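Local structure of alpha-galactosidase 1 (Saccharomyces cerevisiae, 3LRK) at residues 369-372 with 373-377; 86-89 with 90-93. The protein hydrolyses terminal, non-reducing alpha-D-galactose residues from alpha-D-galactosides such as galactose oligosaccharides, galactomannans and galactolipids. The protein carries 1 engineered substitution. All coordinates share one frame; numbering follows the deposited sequence.

Interaction 1: residues 369-372 with 373-377; sequences MNTT and LEEIF. With NAG (2-acetamido-2-deoxy-beta-D-glucopyranose), chain G.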
loop_
_atom_site.group_PDB
_atom_site.type_symbol
_atom_site.label_atom_id
_atom_site.label_comp_id
_atom_site.label_asym_id
_atom_site.label_seq_id
_atom_site.Cartn_x
_atom_site.Cartn_y
_atom_site.Cartn_z
ATOM N N MET A 369 -9.360 -9.496 -35.360
ATOM C CA MET A 369 -10.000 -9.007 -34.143
ATOM C C MET A 369 -11.491 -8.814 -34.406
ATOM O O MET A 369 -11.899 -8.434 -35.507
ATOM C CB MET A 369 -9.357 -7.696 -33.661
ATOM C CG MET A 369 -7.909 -7.836 -33.181
ATOM S SD MET A 369 -7.286 -6.423 -32.231
ATOM C CE MET A 369 -8.137 -6.668 -30.668
ATOM N N ASN A 370 -12.290 -9.114 -33.403
ATOM C CA ASN A 370 -13.726 -9.172 -33.504
ATOM C C ASN A 370 -14.498 -8.613 -32.311
ATOM O O ASN A 370 -14.060 -8.746 -31.210
ATOM C CB ASN A 370 -14.152 -10.623 -33.732
ATOM C CG ASN A 370 -13.847 -11.530 -32.568
ATOM O OD1 ASN A 370 -14.686 -11.788 -31.780
ATOM N ND2 ASN A 370 -12.651 -12.043 -32.497
ATOM N N THR A 371 -15.669 -8.041 -32.543
ATOM C CA THR A 371 -16.587 -7.677 -31.476
ATOM C C THR A 371 -18.037 -7.726 -31.976
ATOM O O THR A 371 -18.289 -8.049 -33.141
ATOM C CB THR A 371 -16.230 -6.296 -30.848
ATOM O OG1 THR A 371 -17.044 -6.081 -29.690
ATOM C CG2 THR A 371 -16.425 -5.150 -31.845
ATOM N N THR A 372 -18.976 -7.434 -31.078
ATOM C CA THR A 372 -20.409 -7.443 -31.371
ATOM C C THR A 372 -21.013 -6.164 -30.815
ATOM O O THR A 372 -20.357 -5.453 -30.053
ATOM C CB THR A 372 -21.120 -8.634 -30.679
ATOM O OG1 THR A 372 -21.017 -8.484 -29.260
ATOM C CG2 THR A 372 -20.510 -9.983 -31.083
ATOM N N LEU A 373 -22.267 -5.882 -31.171
ATOM C CA LEU A 373 -22.999 -4.743 -30.604
ATOM C C LEU A 373 -23.145 -4.827 -29.085
ATOM O O LEU A 373 -23.149 -3.794 -28.402
ATOM C CB LEU A 373 -24.386 -4.595 -31.244
ATOM C CG LEU A 373 -24.488 -4.191 -32.720
ATOM C CD1 LEU A 373 -25.953 -4.220 -33.163
ATOM C CD2 LEU A 373 -23.867 -2.819 -32.981
ATOM N N GLU A 374 -23.273 -6.048 -28.565
ATOM C CA GLU A 374 -23.409 -6.275 -27.119
ATOM C C GLU A 374 -22.172 -5.793 -26.360
ATOM O O GLU A 374 -22.304 -5.163 -25.314
ATOM C CB GLU A 374 -23.700 -7.750 -26.801
ATOM C CG GLU A 374 -25.013 -8.280 -27.394
ATOM C CD GLU A 374 -25.398 -9.669 -26.886
ATOM O OE1 GLU A 374 -24.607 -10.287 -26.139
ATOM O OE2 GLU A 374 -26.503 -10.144 -27.236
ATOM N N GLU A 375 -20.988 -6.074 -26.909
ATOM C CA GLU A 375 -19.711 -5.627 -26.332
ATOM C C GLU A 375 -19.478 -4.135 -26.525
ATOM O O GLU A 375 -19.048 -3.450 -25.592
ATOM C CB GLU A 375 -18.532 -6.387 -26.931
ATOM C CG GLU A 375 -18.443 -7.852 -26.565
ATOM C CD GLU A 375 -17.072 -8.430 -26.862
ATOM O OE1 GLU A 375 -16.414 -7.967 -27.822
ATOM O OE2 GLU A 375 -16.647 -9.344 -26.122
ATOM N N ILE A 376 -19.735 -3.645 -27.738
ATOM C CA ILE A 376 -19.609 -2.220 -28.057
ATOM C C ILE A 376 -20.499 -1.370 -27.146
ATOM O O ILE A 376 -20.032 -0.402 -26.538
ATOM C CB ILE A 376 -19.944 -1.932 -29.542
ATOM C CG1 ILE A 376 -18.857 -2.507 -30.454
ATOM C CG2 ILE A 376 -20.128 -0.436 -29.772
ATOM C CD1 ILE A 376 -19.278 -2.654 -31.917
ATOM N N PHE A 377 -21.770 -1.748 -27.044
ATOM C CA PHE A 377 -22.713 -1.029 -26.210
ATOM C C PHE A 377 -22.846 -1.738 -24.866
ATOM O O PHE A 377 -23.908 -2.262 -24.487
ATOM C CB PHE A 377 -24.037 -0.821 -26.949
ATOM C CG PHE A 377 -23.892 0.022 -28.187
ATOM C CD1 PHE A 377 -23.830 -0.569 -29.446
ATOM C CD2 PHE A 377 -23.790 1.410 -28.091
ATOM C CE1 PHE A 377 -23.683 0.213 -30.593
ATOM C CE2 PHE A 377 -23.643 2.200 -29.228
ATOM C CZ PHE A 377 -23.589 1.602 -30.482
HETATM C C1 NAG G . -11.746 -12.751 -31.629
HETATM C C2 NAG G . -11.552 -12.954 -30.118
HETATM C C3 NAG G . -10.500 -14.027 -29.803
HETATM C C4 NAG G . -10.753 -15.318 -30.583
HETATM C C5 NAG G . -11.038 -15.023 -32.061
HETATM C C6 NAG G . -11.504 -16.284 -32.787
HETATM C C7 NAG G . -11.870 -11.323 -28.335
HETATM C C8 NAG G . -11.318 -10.119 -27.628
HETATM N N2 NAG G . -11.232 -11.704 -29.442
HETATM O O3 NAG G . -10.504 -14.317 -28.423
HETATM O O4 NAG G . -9.638 -16.176 -30.450
HETATM O O5 NAG G . -12.029 -14.014 -32.217
HETATM O O6 NAG G . -10.482 -16.717 -33.660
HETATM O O7 NAG G . -12.858 -11.908 -27.887
#

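Interaction 2: residues 86-89 with 90-93; sequences VADE and QKFP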
loop_
_atom_site.group_PDB
_atom_site.type_symbol
_atom_site.label_atom_id
_atom_site.label_comp_id
_atom_site.label_asym_id
_atom_site.label_seq_id
_atom_site.Cartn_x
_atom_site.Cartn_y
_atom_site.Cartn_z
ATOM N N VAL A 86 13.180 36.110 -13.423
ATOM C CA VAL A 86 13.819 36.835 -14.525
ATOM C C VAL A 86 14.025 35.858 -15.684
ATOM O O VAL A 86 14.631 34.805 -15.506
ATOM C CB VAL A 86 15.176 37.468 -14.077
ATOM C CG1 VAL A 86 15.869 38.203 -15.236
ATOM C CG2 VAL A 86 14.958 38.430 -12.916
ATOM N N ALA A 87 13.501 36.193 -16.863
ATOM C CA ALA A 87 13.766 35.394 -18.058
ATOM C C ALA A 87 15.242 35.530 -18.447
ATOM O O ALA A 87 15.818 36.594 -18.278
ATOM C CB ALA A 87 12.882 35.847 -19.209
ATOM N N ASP A 88 15.839 34.447 -18.944
ATOM C CA ASP A 88 17.217 34.469 -19.410
ATOM C C ASP A 88 17.295 35.457 -20.582
ATOM O O ASP A 88 16.649 35.254 -21.607
ATOM C CB ASP A 88 17.652 33.058 -19.840
ATOM C CG ASP A 88 19.111 32.998 -20.292
ATOM O OD1 ASP A 88 19.463 33.697 -21.258
ATOM O OD2 ASP A 88 19.907 32.244 -19.692
ATOM N N GLU A 89 18.060 36.535 -20.413
ATOM C CA GLU A 89 18.114 37.597 -21.435
ATOM C C GLU A 89 18.897 37.247 -22.701
ATOM O O GLU A 89 18.773 37.936 -23.718
ATOM C CB GLU A 89 18.562 38.941 -20.847
ATOM C CG GLU A 89 19.714 38.875 -19.870
ATOM C CD GLU A 89 19.662 40.018 -18.858
ATOM O OE1 GLU A 89 19.214 39.787 -17.698
ATOM O OE2 GLU A 89 20.045 41.149 -19.238
ATOM N N GLN A 90 19.688 36.181 -22.640
ATOM C CA GLN A 90 20.340 35.631 -23.829
ATOM C C GLN A 90 19.340 34.838 -24.680
ATOM O O GLN A 90 19.344 34.931 -25.911
ATOM C CB GLN A 90 21.520 34.734 -23.433
ATOM C CG GLN A 90 22.414 35.327 -22.335
ATOM C CD GLN A 90 23.186 36.555 -22.797
ATOM O OE1 GLN A 90 23.915 36.507 -23.796
ATOM N NE2 GLN A 90 23.035 37.666 -22.067
ATOM N N LYS A 91 18.484 34.062 -24.014
ATOM C CA LYS A 91 17.498 33.229 -24.700
ATOM C C LYS A 91 16.256 34.038 -25.098
ATOM O O LYS A 91 15.653 33.783 -26.134
ATOM C CB LYS A 91 17.091 32.041 -23.813
ATOM C CG LYS A 91 18.231 31.070 -23.495
ATOM C CD LYS A 91 17.768 29.986 -22.544
ATOM C CE LYS A 91 18.879 28.988 -22.262
ATOM N NZ LYS A 91 18.359 27.778 -21.553
ATOM N N PHE A 92 15.885 35.003 -24.259
ATOM C CA PHE A 92 14.696 35.839 -24.458
ATOM C C PHE A 92 15.053 37.318 -24.280
ATOM O O PHE A 92 14.703 37.935 -23.270
ATOM C CB PHE A 92 13.555 35.380 -23.528
ATOM C CG PHE A 92 13.221 33.926 -23.695
ATOM C CD1 PHE A 92 13.755 32.973 -22.833
ATOM C CD2 PHE A 92 12.429 33.501 -24.759
ATOM C CE1 PHE A 92 13.492 31.625 -23.011
ATOM C CE2 PHE A 92 12.160 32.151 -24.952
ATOM C CZ PHE A 92 12.682 31.212 -24.075
ATOM N N PRO A 93 15.758 37.891 -25.284
ATOM C CA PRO A 93 16.285 39.262 -25.218
ATOM C C PRO A 93 15.246 40.382 -25.064
ATOM O O PRO A 93 15.594 41.478 -24.628
ATOM C CB PRO A 93 17.058 39.411 -26.536
ATOM C CG PRO A 93 16.560 38.334 -27.427
ATOM C CD PRO A 93 16.118 37.215 -26.546
#

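Interaction 1: residues 369-372 with 373-377
Glu-375 reaches back from the short helix 373-376 to the chain just before it, and its CB, CG and OE1 each meet a threonine. Its CB lies 3.1 Å from Thr-371 OG1. CG passes 3.8 Å from Thr-372 OG1, so the aliphatic part of the chain runs past both hydroxyls. The chain then stays extended (chi2 -164°), which carries the carboxylate obliquely across Thr-371; the length of a glutamate spans from the helix to this hydroxyl. There OE1 accepts a hydrogen bond from Thr-371 OG1 at 2.7 Å, on the lone pair turned away from OE2. Trp-328 NE1 also donates to this OE1, so two bonds hold one carboxylate oxygen. Thr-371 serves two neighbours, because its beta-branch also sets CG2 against Ile-376 CD1 at 3.8 Å.

Thr-372 stands at the N-cap. With chi1 at 64°, OG1 sits between its own backbone N and carbonyl carbon and faces the first turn, where it accepts a weak bond from Glu-375 N at 3.4 Å. Threonine suits this place because its short hydroxyl can stand in for a missing carbonyl. The helix's own bonding begins with Ile-376 N to Thr-372 O, 3.0 Å and nearly straight at 171°.

Upstream, Asn-370 ND2 is joined covalently to C1 of an N-acetylglucosamine, and Trp-328, the partner of Glu-375, also lines that sugar's site. This is a threonine N-cap at a strand-to-helix junction, beside an N-glycosylation site in the C-terminal beta-sandwich domain.

Interaction 2: residues 86-89 with 90-93
Asp-88 and Lys-91 meet where the chain leaves strand 85-87 and curls into a single turn. Asp-88 OD1 accepts from Lys-91 N at 2.9 Å, with the donor on the anti side but well out of the carboxylate plane. The same oxygen takes a weaker, more bent bond from Gln-90 N. With chi1 at -178°, the Asp-88 carboxylate points away from its own backbone N and lies beside the carbonyl carbon, which puts OD1 near these two N-H groups. Aspartate suits the place because its short side chain brings an acceptor to amides two and three residues on.

The backbone closes the turn. Phe-92 N donates to Asp-88 O at 2.8 Å, nearly in line with the carbonyl, and Lys-91 N adds a weak share to that oxygen. Pro-93 has no N-H to offer, but its CA makes a C-H...O contact with Glu-89 O at 3.2 Å.

Beyond these bonds, two side chains leave the turn in different directions. The methylenes of Lys-91 pass the carboxylate, CG 3.8 Å from Asp-88 CG, while NZ extends beyond it to the carbonyls of Cys-42 and Cys-74, which form a disulfide. NZ stops 5.1 Å from Asp-88 OD2, a separation at which the opposite charges may still attract weakly. Phe-92 turns inward, its CB 4.4 Å from Ala-87 CB and its side chain among Leu-71, Trp-75, Val-99 and Leu-49, a buried place that suits a large apolar residue.

The paired side-chain and main-chain acceptors of one aspartate make this an Asx motif. It lies in the loop between the two-stranded sheet and helix 96-105 of the catalytic TIM-barrel domain, with the side chain of Lys-91 about 8 Å from that of Asp-73, a substrate-binding residue.

Interactions 1 and 2 lie in different domains, on opposite sides of the chain's centre and about 43 Å apart at their nearest atoms. Both solve a similar problem: the chain leaves a strand, and an oxygen-bearing side chain receives the amides of the turn that follows. In 369-377 the cap is a neutral hydroxyl holding one weak bond before a short helix, and the contact is partly buried within the beta-sandwich domain. In 86-93 a carboxylate accepts from two amides, one of them weakly, in a surface loop of the barrel domain that leads to helix 96-105. The first is flanked by a glycan, the second is tied to a disulfide-linked pair and approaches the substrate site.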